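Local coordinates for protein bitiscetin (Bitis arietans, PDB 1JWI) that binds von Willebrand factor and induces its interaction, through the A1 domain, with platelet GPIbalpha, so that platelets aggregate, at residues 62-70 / 113-124. Residues are numbered along the deposited sequence; the frame is centred on the assembly and turned at random.
Sequences FVYDAWIGL and TDLPCGEKNPFI
W67 turns CG beside the backbone N and anti to the carbonyl carbon (chi1 -69°), and N121 takes the same turn, which sets the indole edge against the turn 116-119 and brings the amide across one of the indole faces. CB of N121 sits over the five-membered ring in a CH-pi contact, 4.0 Å from its centroid. Further along the same side chain, ND2 lies 3.5 Å from CZ2 of W67, toward the rim of the ring, with the amide plane turned 65° from the indole. One N-H of the N121 amide gives a nearly straight bond from ND2 to OE1 of E119 (2.7 Å, 167°), taken by the anti lone pair and in the amide plane. At the indole edge two backbone oxygens lie in plane, P116 O 3.3 Å from CH2 of W67 and E119 O 3.2 Å from CZ2 of W67. L115 CB packs obliquely against the six-membered ring, and its CD1 reaches CB of D65. At the backbone of W67 the two strands run in the same general sense, and W67 N donates to P122 O at 3.0 Å; the return bond, I124 N to W67 O, is weak. This single bridge links strand 66-72 of one sheet of the C-type lectin domain to strand 121-126 of the other. The indole NE1 bonds G23 O, and W25 meets the ring edge to face. D65 O, covered by CD of P122 at 3.2 Å, has no polar partner in the model, whereas D65 N donates to a water. With E119 held by the amide and D65 OD2 bonded to V105 N, the two nearby carboxylates probably raise each other's proton affinity, an effect their N-H donors would partly offset.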
# COMPACT_ATOMS: atom_id res chain seq x y z
N PHE A 62 17.27 5.22 16.36
CA PHE A 62 16.09 4.92 15.55
C PHE A 62 16.51 4.56 14.11
O PHE A 62 16.56 5.43 13.25
CB PHE A 62 15.14 6.12 15.50
CG PHE A 62 14.64 6.59 16.85
CD1 PHE A 62 15.52 7.17 17.77
CD2 PHE A 62 13.29 6.48 17.19
CE1 PHE A 62 15.06 7.64 19.00
CE2 PHE A 62 12.82 6.95 18.42
CZ PHE A 62 13.71 7.53 19.33
N VAL A 63 16.81 3.29 13.87
CA VAL A 63 17.22 2.86 12.53
C VAL A 63 16.28 1.82 11.92
O VAL A 63 16.30 1.60 10.71
CB VAL A 63 18.63 2.26 12.55
CG1 VAL A 63 19.63 3.32 12.97
CG2 VAL A 63 18.68 1.07 13.49
N TYR A 64 15.47 1.18 12.74
CA TYR A 64 14.55 0.16 12.25
C TYR A 64 13.12 0.48 12.61
O TYR A 64 12.86 1.19 13.58
CB TYR A 64 14.86 -1.21 12.86
CG TYR A 64 16.21 -1.81 12.53
CD1 TYR A 64 16.50 -2.25 11.24
CD2 TYR A 64 17.16 -2.00 13.53
CE1 TYR A 64 17.73 -2.86 10.96
CE2 TYR A 64 18.38 -2.61 13.26
CZ TYR A 64 18.65 -3.04 11.97
OH TYR A 64 19.86 -3.66 11.70
N ASP A 65 12.19 -0.04 11.81
CA ASP A 65 10.78 0.11 12.12
C ASP A 65 10.56 -1.08 13.06
O ASP A 65 11.43 -1.95 13.17
CB ASP A 65 9.91 -0.04 10.87
CG ASP A 65 10.18 1.05 9.83
OD1 ASP A 65 10.89 0.77 8.84
OD2 ASP A 65 9.68 2.18 10.00
N ALA A 66 9.42 -1.14 13.72
CA ALA A 66 9.14 -2.26 14.62
C ALA A 66 7.78 -2.87 14.31
O ALA A 66 6.77 -2.16 14.27
CB ALA A 66 9.21 -1.81 16.07
N TRP A 67 7.75 -4.18 14.06
CA TRP A 67 6.52 -4.90 13.75
C TRP A 67 5.46 -4.87 14.85
O TRP A 67 5.78 -5.04 16.04
CB TRP A 67 6.80 -6.38 13.47
CG TRP A 67 7.55 -6.68 12.21
CD1 TRP A 67 8.64 -7.50 12.09
CD2 TRP A 67 7.23 -6.23 10.89
NE1 TRP A 67 9.02 -7.59 10.77
CE2 TRP A 67 8.17 -6.82 10.01
CE3 TRP A 67 6.24 -5.39 10.37
CZ2 TRP A 67 8.14 -6.60 8.63
CZ3 TRP A 67 6.22 -5.17 8.99
CH2 TRP A 67 7.16 -5.77 8.14
N ILE A 68 4.21 -4.67 14.45
CA ILE A 68 3.07 -4.75 15.37
C ILE A 68 2.14 -5.76 14.69
O ILE A 68 2.37 -6.13 13.53
CB ILE A 68 2.34 -3.40 15.60
CG1 ILE A 68 1.95 -2.73 14.29
CG2 ILE A 68 3.21 -2.49 16.47
CD1 ILE A 68 1.12 -1.47 14.51
N GLY A 69 1.10 -6.21 15.39
CA GLY A 69 0.23 -7.24 14.83
C GLY A 69 -0.81 -6.95 13.77
O GLY A 69 -1.72 -7.75 13.59
N LEU A 70 -0.68 -5.85 13.04
CA LEU A 70 -1.67 -5.50 12.02
C LEU A 70 -1.25 -5.94 10.61
O LEU A 70 -0.10 -5.75 10.22
CB LEU A 70 -1.90 -4.00 12.05
CG LEU A 70 -3.07 -3.48 11.23
CD1 LEU A 70 -4.38 -4.01 11.79
CD2 LEU A 70 -3.06 -1.95 11.26
N THR A 113 3.00 2.43 9.67
CA THR A 113 3.32 2.46 8.25
C THR A 113 3.27 1.06 7.63
O THR A 113 3.54 0.07 8.31
CB THR A 113 4.73 3.09 8.03
OG1 THR A 113 4.96 3.29 6.63
CG2 THR A 113 5.81 2.19 8.60
N ASP A 114 2.91 0.99 6.35
CA ASP A 114 2.84 -0.29 5.64
C ASP A 114 4.22 -0.66 5.13
O ASP A 114 4.90 0.16 4.53
CB ASP A 114 1.85 -0.20 4.47
CG ASP A 114 2.20 0.90 3.50
OD1 ASP A 114 2.41 0.60 2.30
OD2 ASP A 114 2.28 2.07 3.94
N LEU A 115 4.62 -1.91 5.36
CA LEU A 115 5.94 -2.39 4.96
C LEU A 115 5.91 -3.78 4.33
O LEU A 115 4.93 -4.50 4.45
CB LEU A 115 6.84 -2.46 6.20
CG LEU A 115 7.04 -1.17 7.00
CD1 LEU A 115 7.55 -1.49 8.40
CD2 LEU A 115 8.02 -0.28 6.25
N PRO A 116 7.00 -4.16 3.65
CA PRO A 116 7.07 -5.49 3.02
C PRO A 116 7.10 -6.50 4.15
O PRO A 116 7.94 -6.42 5.04
CB PRO A 116 8.40 -5.45 2.26
CG PRO A 116 8.60 -3.98 1.99
CD PRO A 116 8.18 -3.35 3.29
N CYS A 117 6.17 -7.45 4.14
CA CYS A 117 6.10 -8.46 5.19
C CYS A 117 7.38 -9.29 5.32
O CYS A 117 7.65 -9.85 6.38
CB CYS A 117 4.93 -9.41 4.93
SG CYS A 117 3.27 -8.67 5.03
N GLY A 118 8.17 -9.35 4.25
CA GLY A 118 9.40 -10.13 4.28
C GLY A 118 10.62 -9.40 4.81
O GLY A 118 11.71 -9.96 4.86
N GLU A 119 10.44 -8.14 5.20
CA GLU A 119 11.52 -7.31 5.73
C GLU A 119 11.84 -7.75 7.16
O GLU A 119 10.93 -8.10 7.92
CB GLU A 119 11.09 -5.85 5.72
CG GLU A 119 12.18 -4.83 5.98
CD GLU A 119 11.65 -3.40 6.00
OE1 GLU A 119 11.09 -2.98 7.03
OE2 GLU A 119 11.80 -2.70 4.98
N LYS A 120 13.11 -7.72 7.54
CA LYS A 120 13.49 -8.11 8.90
C LYS A 120 13.59 -6.91 9.84
O LYS A 120 14.42 -6.02 9.65
CB LYS A 120 14.82 -8.87 8.88
CG LYS A 120 14.74 -10.22 8.17
CD LYS A 120 16.06 -10.98 8.23
CE LYS A 120 16.01 -12.21 7.33
NZ LYS A 120 14.86 -13.10 7.64
N ASN A 121 12.73 -6.89 10.85
CA ASN A 121 12.70 -5.79 11.81
C ASN A 121 12.51 -6.29 13.22
O ASN A 121 12.08 -7.43 13.44
CB ASN A 121 11.52 -4.85 11.52
CG ASN A 121 11.65 -4.12 10.21
OD1 ASN A 121 12.65 -3.45 9.96
ND2 ASN A 121 10.63 -4.23 9.37
N PRO A 122 12.84 -5.46 14.22
CA PRO A 122 12.63 -5.92 15.59
C PRO A 122 11.11 -5.93 15.74
O PRO A 122 10.39 -5.44 14.86
CB PRO A 122 13.32 -4.84 16.43
CG PRO A 122 13.23 -3.62 15.58
CD PRO A 122 13.53 -4.16 14.20
N PHE A 123 10.61 -6.47 16.84
CA PHE A 123 9.17 -6.53 17.02
C PHE A 123 8.73 -6.46 18.47
O PHE A 123 9.55 -6.53 19.39
CB PHE A 123 8.61 -7.80 16.38
CG PHE A 123 9.27 -9.06 16.85
CD1 PHE A 123 10.51 -9.44 16.35
CD2 PHE A 123 8.65 -9.86 17.80
CE1 PHE A 123 11.13 -10.61 16.79
CE2 PHE A 123 9.26 -11.04 18.25
CZ PHE A 123 10.50 -11.41 17.74
N ILE A 124 7.43 -6.34 18.67
CA ILE A 124 6.88 -6.22 20.00
C ILE A 124 5.76 -7.22 20.26
O ILE A 124 4.77 -7.27 19.52
CB ILE A 124 6.33 -4.80 20.23
CG1 ILE A 124 5.61 -4.72 21.57
CG2 ILE A 124 5.38 -4.43 19.09
CD1 ILE A 124 4.90 -3.42 21.81
O HOH W 1 13.47 -1.18 9.36